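PDB 7C4D: putative esterase from Uncultured bacterium, which probably hydrolyses carboxylic ester bonds, as a microbial carboxylesterase built on the alpha/beta hydrolase fold. Local coordinates for residues S149-R154 with D183-W188; I211-P216 with K237-D242. One frame throughout, in Å; residues are numbered along the deposited sequence.

Contacts 1 and 2 lie on opposite sides of the chain's centre, their own centres about 47 Å apart and their nearest atoms about 31 Å. Both segments of contact 1 precede those of contact 2, and no helix or strand is shared. Contact 1 packs a loop against a small hairpin in the largely helical excursion between strands 113-119 and 217-222, where alpha/beta hydrolases commonly carry a cap. Contact 2 lies beside the main mixed sheet, where the loop before strand 217-222 meets the C-terminal end of helix 232-239 and the turn leading to strand 244-248. The first thus lies in the probable cap, the second near the edge of that sheet formed by strand 244-248.

Contact 1. Residues S149-R154 with D183-W188; sequences SEAKTR and DGCYRW
Y186 reaches from its strand toward the loop 149-154, passing K152 and ending against R154. Its CG is anti to the carbonyl carbon (chi1 -71°), and although CB does not point straight at the loop, the ring carries the contact to it. CD1 and CE1 both lie 3.6 Å from K152 O, while CE2, across the ring, packs on R154 CG at 3.5 Å; both partners come obliquely, from the same side of the ring plane. At the tip, OH touches R154 CG at 3.3 Å and has T153 CG2 at 4.0 Å. The R154 chain bends at chi2, and its guanidinium presents one face to Y186 OH, which sits above that plane toward the rim; the guanidinium and ring planes are 59° apart. A second, smaller patch forms where A151 CB meets C185 SG at 3.4 Å. Just before it, D183 OD1 accepts from C185 N in an Asx turn. No hydrogen bond crosses between the segments; the contact is mainly van der Waals packing. Strand 186-188 pairs antiparallel with strand 178-180, and the contact lays this hairpin against the loop between helices 131-144 and 154-164, at the surface.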
ATOM      1  N   SER A 149     -24.582  -0.133  -8.869  1.00152.10           N
ATOM      2  CA  SER A 149     -25.930   0.342  -8.586  1.00138.59           C
ATOM      3  C   SER A 149     -26.981  -0.526  -9.271  1.00147.86           C
ATOM      4  O   SER A 149     -28.145  -0.503  -8.872  1.00157.22           O
ATOM      5  CB  SER A 149     -26.099   1.783  -8.999  1.00129.30           C
ATOM      6  OG  SER A 149     -25.949   2.655  -7.893  1.00120.84           O
ATOM      7  N   GLU A 150     -26.561  -1.269 -10.304  1.00156.29           N
ATOM      8  CA  GLU A 150     -27.434  -2.183 -11.025  1.00164.46           C
ATOM      9  C   GLU A 150     -27.829  -3.349 -10.119  1.00177.52           C
ATOM     10  O   GLU A 150     -28.755  -4.092 -10.438  1.00207.41           O
ATOM     11  CB  GLU A 150     -26.766  -2.664 -12.313  1.00161.52           C
ATOM     12  CG  GLU A 150     -27.728  -2.741 -13.484  1.00159.51           C
ATOM     13  CD  GLU A 150     -27.106  -2.408 -14.828  1.00157.62           C
ATOM     14  OE1 GLU A 150     -27.824  -2.502 -15.842  1.00152.33           O
ATOM     15  OE2 GLU A 150     -25.906  -2.058 -14.856  1.00161.38           O
ATOM     16  N   ALA A 151     -27.090  -3.505  -9.009  1.00188.90           N
ATOM     17  CA  ALA A 151     -27.481  -4.296  -7.846  1.00182.46           C
ATOM     18  C   ALA A 151     -27.472  -5.802  -8.124  1.00177.43           C
ATOM     19  O   ALA A 151     -28.011  -6.579  -7.335  1.00166.08           O
ATOM     20  CB  ALA A 151     -28.814  -3.824  -7.306  1.00171.10           C
ATOM     21  N   LYS A 152     -26.845  -6.214  -9.233  1.00173.41           N
ATOM     22  CA  LYS A 152     -26.682  -7.628  -9.537  1.00172.22           C
ATOM     23  C   LYS A 152     -25.721  -8.241  -8.514  1.00185.40           C
ATOM     24  O   LYS A 152     -24.829  -7.555  -8.012  1.00215.18           O
ATOM     25  CB  LYS A 152     -26.309  -7.832 -11.014  1.00162.72           C
ATOM     26  CG  LYS A 152     -25.419  -6.759 -11.630  1.00162.19           C
ATOM     27  CD  LYS A 152     -25.838  -6.310 -13.019  1.00147.08           C
ATOM     28  CE  LYS A 152     -24.762  -5.525 -13.745  1.00145.27           C
ATOM     29  NZ  LYS A 152     -23.923  -4.717 -12.824  1.00149.62           N
ATOM     30  N   THR A 153     -25.942  -9.522  -8.183  1.00176.32           N
ATOM     31  CA  THR A 153     -25.220 -10.209  -7.118  1.00170.57           C
ATOM     32  C   THR A 153     -23.714 -10.233  -7.394  1.00174.11           C
ATOM     33  O   THR A 153     -23.278 -10.041  -8.527  1.00174.39           O
ATOM     34  CB  THR A 153     -25.800 -11.602  -6.838  1.00162.82           C
ATOM     35  OG1 THR A 153     -26.442 -12.062  -8.027  1.00173.14           O
ATOM     36  CG2 THR A 153     -26.779 -11.611  -5.684  1.00154.66           C
ATOM     37  N   ARG A 154     -22.927 -10.480  -6.335  1.00174.76           N
ATOM     38  CA  ARG A 154     -21.476 -10.343  -6.401  1.00169.13           C
ATOM     39  C   ARG A 154     -20.848 -11.409  -7.304  1.00160.16           C
ATOM     40  O   ARG A 154     -19.680 -11.294  -7.676  1.00136.78           O
ATOM     41  CB  ARG A 154     -20.829 -10.109  -5.022  1.00164.84           C
ATOM     42  CG  ARG A 154     -21.651 -10.523  -3.806  1.00162.50           C
ATOM     43  CD  ARG A 154     -21.669 -12.006  -3.481  1.00160.25           C
ATOM     44  NE  ARG A 154     -22.382 -12.331  -2.248  1.00159.10           N
ATOM     45  CZ  ARG A 154     -23.649 -12.738  -2.166  1.00151.63           C
ATOM     46  NH1 ARG A 154     -24.387 -12.877  -3.255  1.00147.71           N
ATOM     47  NH2 ARG A 154     -24.171 -13.007  -0.982  1.00138.57           N
ATOM     48  N   ASP A 183     -29.701   0.462   1.036  1.00151.24           N
ATOM     49  CA  ASP A 183     -30.851   0.176   0.191  1.00139.85           C
ATOM     50  C   ASP A 183     -30.880  -1.310  -0.178  1.00138.67           C
ATOM     51  O   ASP A 183     -31.937  -1.852  -0.495  1.00133.01           O
ATOM     52  CB  ASP A 183     -30.897   1.103  -1.031  1.00133.52           C
ATOM     53  CG  ASP A 183     -29.625   1.138  -1.869  1.00133.67           C
ATOM     54  OD1 ASP A 183     -28.621   0.517  -1.465  1.00136.06           O
ATOM     55  OD2 ASP A 183     -29.646   1.793  -2.927  1.00136.76           O
ATOM     56  N   GLY A 184     -29.714  -1.965  -0.113  1.00139.46           N
ATOM     57  CA  GLY A 184     -29.568  -3.347  -0.540  1.00137.11           C
ATOM     58  C   GLY A 184     -28.724  -3.458  -1.809  1.00142.27           C
ATOM     59  O   GLY A 184     -28.163  -4.518  -2.083  1.00147.63           O
ATOM     60  N   CYS A 185     -28.644  -2.351  -2.568  1.00145.17           N
ATOM     61  CA  CYS A 185     -27.853  -2.258  -3.789  1.00149.70           C
ATOM     62  C   CYS A 185     -26.362  -2.199  -3.451  1.00151.03           C
ATOM     63  O   CYS A 185     -25.973  -1.626  -2.434  1.00149.74           O
ATOM     64  CB  CYS A 185     -28.230  -1.018  -4.599  1.00143.82           C
ATOM     65  SG  CYS A 185     -29.811  -1.150  -5.476  1.00143.31           S
ATOM     66  N   TYR A 186     -25.535  -2.789  -4.328  1.00143.22           N
ATOM     67  CA  TYR A 186     -24.087  -2.825  -4.179  1.00124.81           C
ATOM     68  C   TYR A 186     -23.482  -1.463  -4.518  1.00114.38           C
ATOM     69  O   TYR A 186     -24.090  -0.668  -5.231  1.00119.70           O
ATOM     70  CB  TYR A 186     -23.485  -3.917  -5.068  1.00127.38           C
ATOM     71  CG  TYR A 186     -23.779  -5.322  -4.612  1.00140.53           C
ATOM     72  CD1 TYR A 186     -25.008  -5.913  -4.859  1.00148.17           C
ATOM     73  CD2 TYR A 186     -22.829  -6.060  -3.922  1.00151.97           C
ATOM     74  CE1 TYR A 186     -25.288  -7.203  -4.434  1.00159.55           C
ATOM     75  CE2 TYR A 186     -23.092  -7.353  -3.492  1.00159.03           C
ATOM     76  CZ  TYR A 186     -24.325  -7.928  -3.752  1.00159.23           C
ATOM     77  OH  TYR A 186     -24.599  -9.200  -3.339  1.00149.47           O
ATOM     78  N   ARG A 187     -22.269  -1.221  -3.998  1.00106.93           N
ATOM     79  CA  ARG A 187     -21.531   0.019  -4.186  1.00 93.13           C
ATOM     80  C   ARG A 187     -20.033  -0.231  -4.026  1.00 91.08           C
ATOM     81  O   ARG A 187     -19.615  -1.170  -3.348  1.00 86.67           O
ATOM     82  CB  ARG A 187     -21.999   1.088  -3.196  1.00 94.38           C
ATOM     83  CG  ARG A 187     -22.091   0.612  -1.753  1.00111.88           C
ATOM     84  CD  ARG A 187     -22.313   1.771  -0.804  1.00113.83           C
ATOM     85  NE  ARG A 187     -21.095   2.559  -0.679  1.00129.04           N
ATOM     86  CZ  ARG A 187     -21.047   3.886  -0.588  1.00136.89           C
ATOM     87  NH1 ARG A 187     -19.880   4.500  -0.479  1.00138.27           N
ATOM     88  NH2 ARG A 187     -22.161   4.598  -0.617  1.00139.78           N
ATOM     89  N   TRP A 188     -19.224   0.620  -4.664  1.00 85.11           N
ATOM     90  CA  TRP A 188     -17.799   0.645  -4.394  1.00 70.44           C
ATOM     91  C   TRP A 188     -17.582   1.350  -3.063  1.00 74.04           C
ATOM     92  O   TRP A 188     -18.156   2.408  -2.830  1.00 74.05           O
ATOM     93  CB  TRP A 188     -17.034   1.359  -5.508  1.00 71.05           C
ATOM     94  CG  TRP A 188     -17.062   0.652  -6.828  1.00 72.65           C
ATOM     95  CD1 TRP A 188     -17.704   1.054  -7.966  1.00 64.61           C
ATOM     96  CD2 TRP A 188     -16.402  -0.586  -7.155  1.00 75.94           C
ATOM     97  NE1 TRP A 188     -17.487   0.149  -8.973  1.00 68.15           N
ATOM     98  CE2 TRP A 188     -16.695  -0.869  -8.510  1.00 70.71           C
ATOM     99  CE3 TRP A 188     -15.593  -1.479  -6.449  1.00 69.17           C
ATOM    100  CZ2 TRP A 188     -16.222  -2.016  -9.153  1.00 72.20           C
ATOM    101  CZ3 TRP A 188     -15.104  -2.598  -7.098  1.00 74.29           C
ATOM    102  CH2 TRP A 188     -15.425  -2.873  -8.427  1.00 70.33           C
TER

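Contact 2. Residues I211-P216 with K237-D242; sequences IPVHVP and KEIFPD
D242 OD1 is held by two waters that bridge it to carbonyls of 211-216: one, 2.5 Å from D242 OD1, also bonds V213 O, and the other, at 2.9 Å from D242 OD1, bonds V215 O. A direct bond crosses nearby: V213 N donates to I239 O over 2.8 Å, nearly straight at 168°, using a carbonyl at the C-terminal end of helix 232-239. H214 centres an inverse gamma turn, closed by a weak bond from V215 N to V213 O.

Apolar groups flank the V213 N to I239 O bond. V213 and I239 lie side by side, CG2 to CG2 at 3.9 Å, while I211, before the cis peptide to P212, sets CD1 4.0 Å from I239 CG1. P212 CB meets P241 CG at 3.6 Å. The F240 ring brings CE1 to 3.9 Å from V213 CB, has I239 CG2 over one face, toward the rim, and also touches M103 of helix 97-108 and L116 of strand 113-119. An alanine at F240 would probably open a gap beside V213 and strip the covering from I239 CG2. If D242 is ionised, as is likely, it and both carbonyls are acceptors that would repel one another; the two waters, donating to them, probably relieve this and link the segments beside the direct bond to I239 O.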
ATOM      1  N   ILE A 211      17.934  14.740   1.601  1.00 60.62           N
ATOM      2  CA  ILE A 211      18.727  13.537   1.404  1.00 66.47           C
ATOM      3  C   ILE A 211      20.060  13.792   2.095  1.00 68.27           C
ATOM      4  O   ILE A 211      20.470  14.944   2.134  1.00 81.43           O
ATOM      5  CB  ILE A 211      18.932  13.347  -0.111  1.00 74.49           C
ATOM      6  CG1 ILE A 211      17.857  12.458  -0.729  1.00 73.49           C
ATOM      7  CG2 ILE A 211      20.335  12.868  -0.469  1.00 71.46           C
ATOM      8  CD1 ILE A 211      17.828  12.575  -2.244  1.00 86.45           C
ATOM      9  N   PRO A 212      20.747  12.797   2.717  1.00 74.09           N
ATOM     10  CA  PRO A 212      20.221  11.435   2.896  1.00 71.58           C
ATOM     11  C   PRO A 212      19.257  11.320   4.080  1.00 63.53           C
ATOM     12  O   PRO A 212      19.280  12.156   4.998  1.00 55.82           O
ATOM     13  CB  PRO A 212      21.486  10.620   3.226  1.00 72.09           C
ATOM     14  CG  PRO A 212      22.385  11.617   3.965  1.00 70.32           C
ATOM     15  CD  PRO A 212      22.089  12.952   3.317  1.00 70.25           C
ATOM     16  N   VAL A 213      18.409  10.275   4.046  1.00 56.22           N
ATOM     17  CA  VAL A 213      17.569   9.957   5.192  1.00 50.57           C
ATOM     18  C   VAL A 213      18.321   8.943   6.057  1.00 51.96           C
ATOM     19  O   VAL A 213      18.683   7.864   5.571  1.00 48.02           O
ATOM     20  CB  VAL A 213      16.191   9.409   4.772  1.00 49.80           C
ATOM     21  CG1 VAL A 213      15.290   9.200   5.982  1.00 49.77           C
ATOM     22  CG2 VAL A 213      15.491  10.289   3.756  1.00 52.48           C
ATOM     23  N   HIS A 214      18.515   9.293   7.334  1.00 51.41           N
ATOM     24  CA  HIS A 214      19.237   8.473   8.306  1.00 49.92           C
ATOM     25  C   HIS A 214      18.283   7.529   9.047  1.00 51.72           C
ATOM     26  O   HIS A 214      18.135   7.600  10.273  1.00 49.80           O
ATOM     27  CB  HIS A 214      19.998   9.356   9.311  1.00 57.07           C
ATOM     28  CG  HIS A 214      20.989  10.296   8.707  1.00 67.03           C
ATOM     29  ND1 HIS A 214      22.202   9.871   8.191  1.00 74.61           N
ATOM     30  CD2 HIS A 214      20.959  11.635   8.543  1.00 74.30           C
ATOM     31  CE1 HIS A 214      22.867  10.907   7.718  1.00 80.07           C
ATOM     32  NE2 HIS A 214      22.128  12.004   7.931  1.00 81.97           N
ATOM     33  N   VAL A 215      17.617   6.646   8.290  1.00 48.95           N
ATOM     34  CA  VAL A 215      16.712   5.658   8.866  1.00 45.81           C
ATOM     35  C   VAL A 215      17.070   4.346   8.193  1.00 45.62           C
ATOM     36  O   VAL A 215      17.192   4.336   6.971  1.00 50.03           O
ATOM     37  CB  VAL A 215      15.216   5.984   8.626  1.00 45.02           C
ATOM     38  CG1 VAL A 215      14.278   4.882   9.131  1.00 39.35           C
ATOM     39  CG2 VAL A 215      14.822   7.325   9.230  1.00 43.61           C
ATOM     40  N   PRO A 216      17.275   3.229   8.944  1.00 44.12           N
ATOM     41  CA  PRO A 216      17.468   1.912   8.324  1.00 46.37           C
ATOM     42  C   PRO A 216      16.262   1.496   7.473  1.00 41.09           C
ATOM     43  O   PRO A 216      15.145   1.532   7.942  1.00 46.03           O
ATOM     44  CB  PRO A 216      17.637   0.940   9.511  1.00 43.66           C
ATOM     45  CG  PRO A 216      18.008   1.820  10.684  1.00 47.62           C
ATOM     46  CD  PRO A 216      17.384   3.181  10.410  1.00 43.60           C
ATOM     47  N   LYS A 237      19.698   4.154  -3.023  1.00 48.72           N
ATOM     48  CA  LYS A 237      20.906   4.324  -2.214  1.00 52.56           C
ATOM     49  C   LYS A 237      21.213   5.792  -1.906  1.00 55.92           C
ATOM     50  O   LYS A 237      21.746   6.083  -0.835  1.00 57.96           O
ATOM     51  CB  LYS A 237      22.108   3.595  -2.831  1.00 58.37           C
ATOM     52  CG  LYS A 237      22.033   2.069  -2.801  1.00 52.48           C
ATOM     53  CD  LYS A 237      21.785   1.512  -1.415  1.00 63.22           C
ATOM     54  CE  LYS A 237      22.547   0.230  -1.142  1.00 68.20           C
ATOM     55  NZ  LYS A 237      22.989   0.155   0.271  1.00 65.08           N
ATOM     56  N   GLU A 238      20.858   6.697  -2.831  1.00 52.52           N
ATOM     57  CA  GLU A 238      20.981   8.137  -2.664  1.00 49.34           C
ATOM     58  C   GLU A 238      20.091   8.604  -1.520  1.00 51.63           C
ATOM     59  O   GLU A 238      20.533   9.356  -0.647  1.00 53.60           O
ATOM     60  CB  GLU A 238      20.544   8.782  -3.978  1.00 58.35           C
ATOM     61  CG  GLU A 238      21.070  10.185  -4.211  1.00 75.00           C
ATOM     62  CD  GLU A 238      20.410  10.804  -5.434  1.00 80.43           C
ATOM     63  OE1 GLU A 238      20.505  10.206  -6.518  1.00 78.51           O
ATOM     64  OE2 GLU A 238      19.748  11.847  -5.288  1.00 81.67           O
ATOM     65  N   ILE A 239      18.833   8.141  -1.508  1.00 49.47           N
ATOM     66  CA  ILE A 239      17.929   8.532  -0.434  1.00 48.19           C
ATOM     67  C   ILE A 239      18.266   7.786   0.873  1.00 51.64           C
ATOM     68  O   ILE A 239      18.275   8.378   1.954  1.00 48.90           O
ATOM     69  CB  ILE A 239      16.476   8.274  -0.882  1.00 49.43           C
ATOM     70  CG1 ILE A 239      16.119   9.010  -2.177  1.00 46.60           C
ATOM     71  CG2 ILE A 239      15.489   8.562   0.231  1.00 45.26           C
ATOM     72  CD1 ILE A 239      14.811   8.577  -2.787  1.00 43.47           C
ATOM     73  N   PHE A 240      18.492   6.464   0.789  1.00 54.17           N
ATOM     74  CA  PHE A 240      18.734   5.618   1.960  1.00 53.24           C
ATOM     75  C   PHE A 240      20.073   4.897   1.790  1.00 55.58           C
ATOM     76  O   PHE A 240      20.097   3.805   1.224  1.00 48.81           O
ATOM     77  CB  PHE A 240      17.646   4.545   2.072  1.00 50.76           C
ATOM     78  CG  PHE A 240      16.240   5.068   2.245  1.00 46.35           C
ATOM     79  CD1 PHE A 240      15.810   5.565   3.462  1.00 47.34           C
ATOM     80  CD2 PHE A 240      15.351   5.069   1.190  1.00 44.47           C
ATOM     81  CE1 PHE A 240      14.517   6.030   3.630  1.00 45.13           C
ATOM     82  CE2 PHE A 240      14.066   5.559   1.350  1.00 46.97           C
ATOM     83  CZ  PHE A 240      13.649   6.040   2.572  1.00 42.72           C
ATOM     84  N   PRO A 241      21.218   5.509   2.188  1.00 55.05           N
ATOM     85  CA  PRO A 241      22.547   4.980   1.865  1.00 57.95           C
ATOM     86  C   PRO A 241      22.825   3.567   2.374  1.00 54.91           C
ATOM     87  O   PRO A 241      23.499   2.792   1.709  1.00 54.55           O
ATOM     88  CB  PRO A 241      23.486   5.998   2.521  1.00 61.34           C
ATOM     89  CG  PRO A 241      22.695   7.275   2.473  1.00 59.19           C
ATOM     90  CD  PRO A 241      21.307   6.809   2.869  1.00 59.12           C
ATOM     91  N   ASP A 242      22.247   3.225   3.521  1.00 54.40           N
ATOM     92  CA  ASP A 242      22.478   1.926   4.127  1.00 55.77           C
ATOM     93  C   ASP A 242      21.282   0.979   3.900  1.00 55.82           C
ATOM     94  O   ASP A 242      21.143  -0.015   4.596  1.00 57.07           O
ATOM     95  CB  ASP A 242      22.861   2.129   5.597  1.00 61.92           C
ATOM     96  CG  ASP A 242      21.771   2.804   6.419  1.00 67.54           C
ATOM     97  OD1 ASP A 242      21.054   3.654   5.861  1.00 74.62           O
ATOM     98  OD2 ASP A 242      21.645   2.473   7.619  1.00 75.64           O
TER
HETATM   99  O   HOH W   1      19.488   5.408   5.116  1.00 64.20           O
HETATM  100  O   HOH W   2      18.395   2.895   4.856  1.00 52.98           O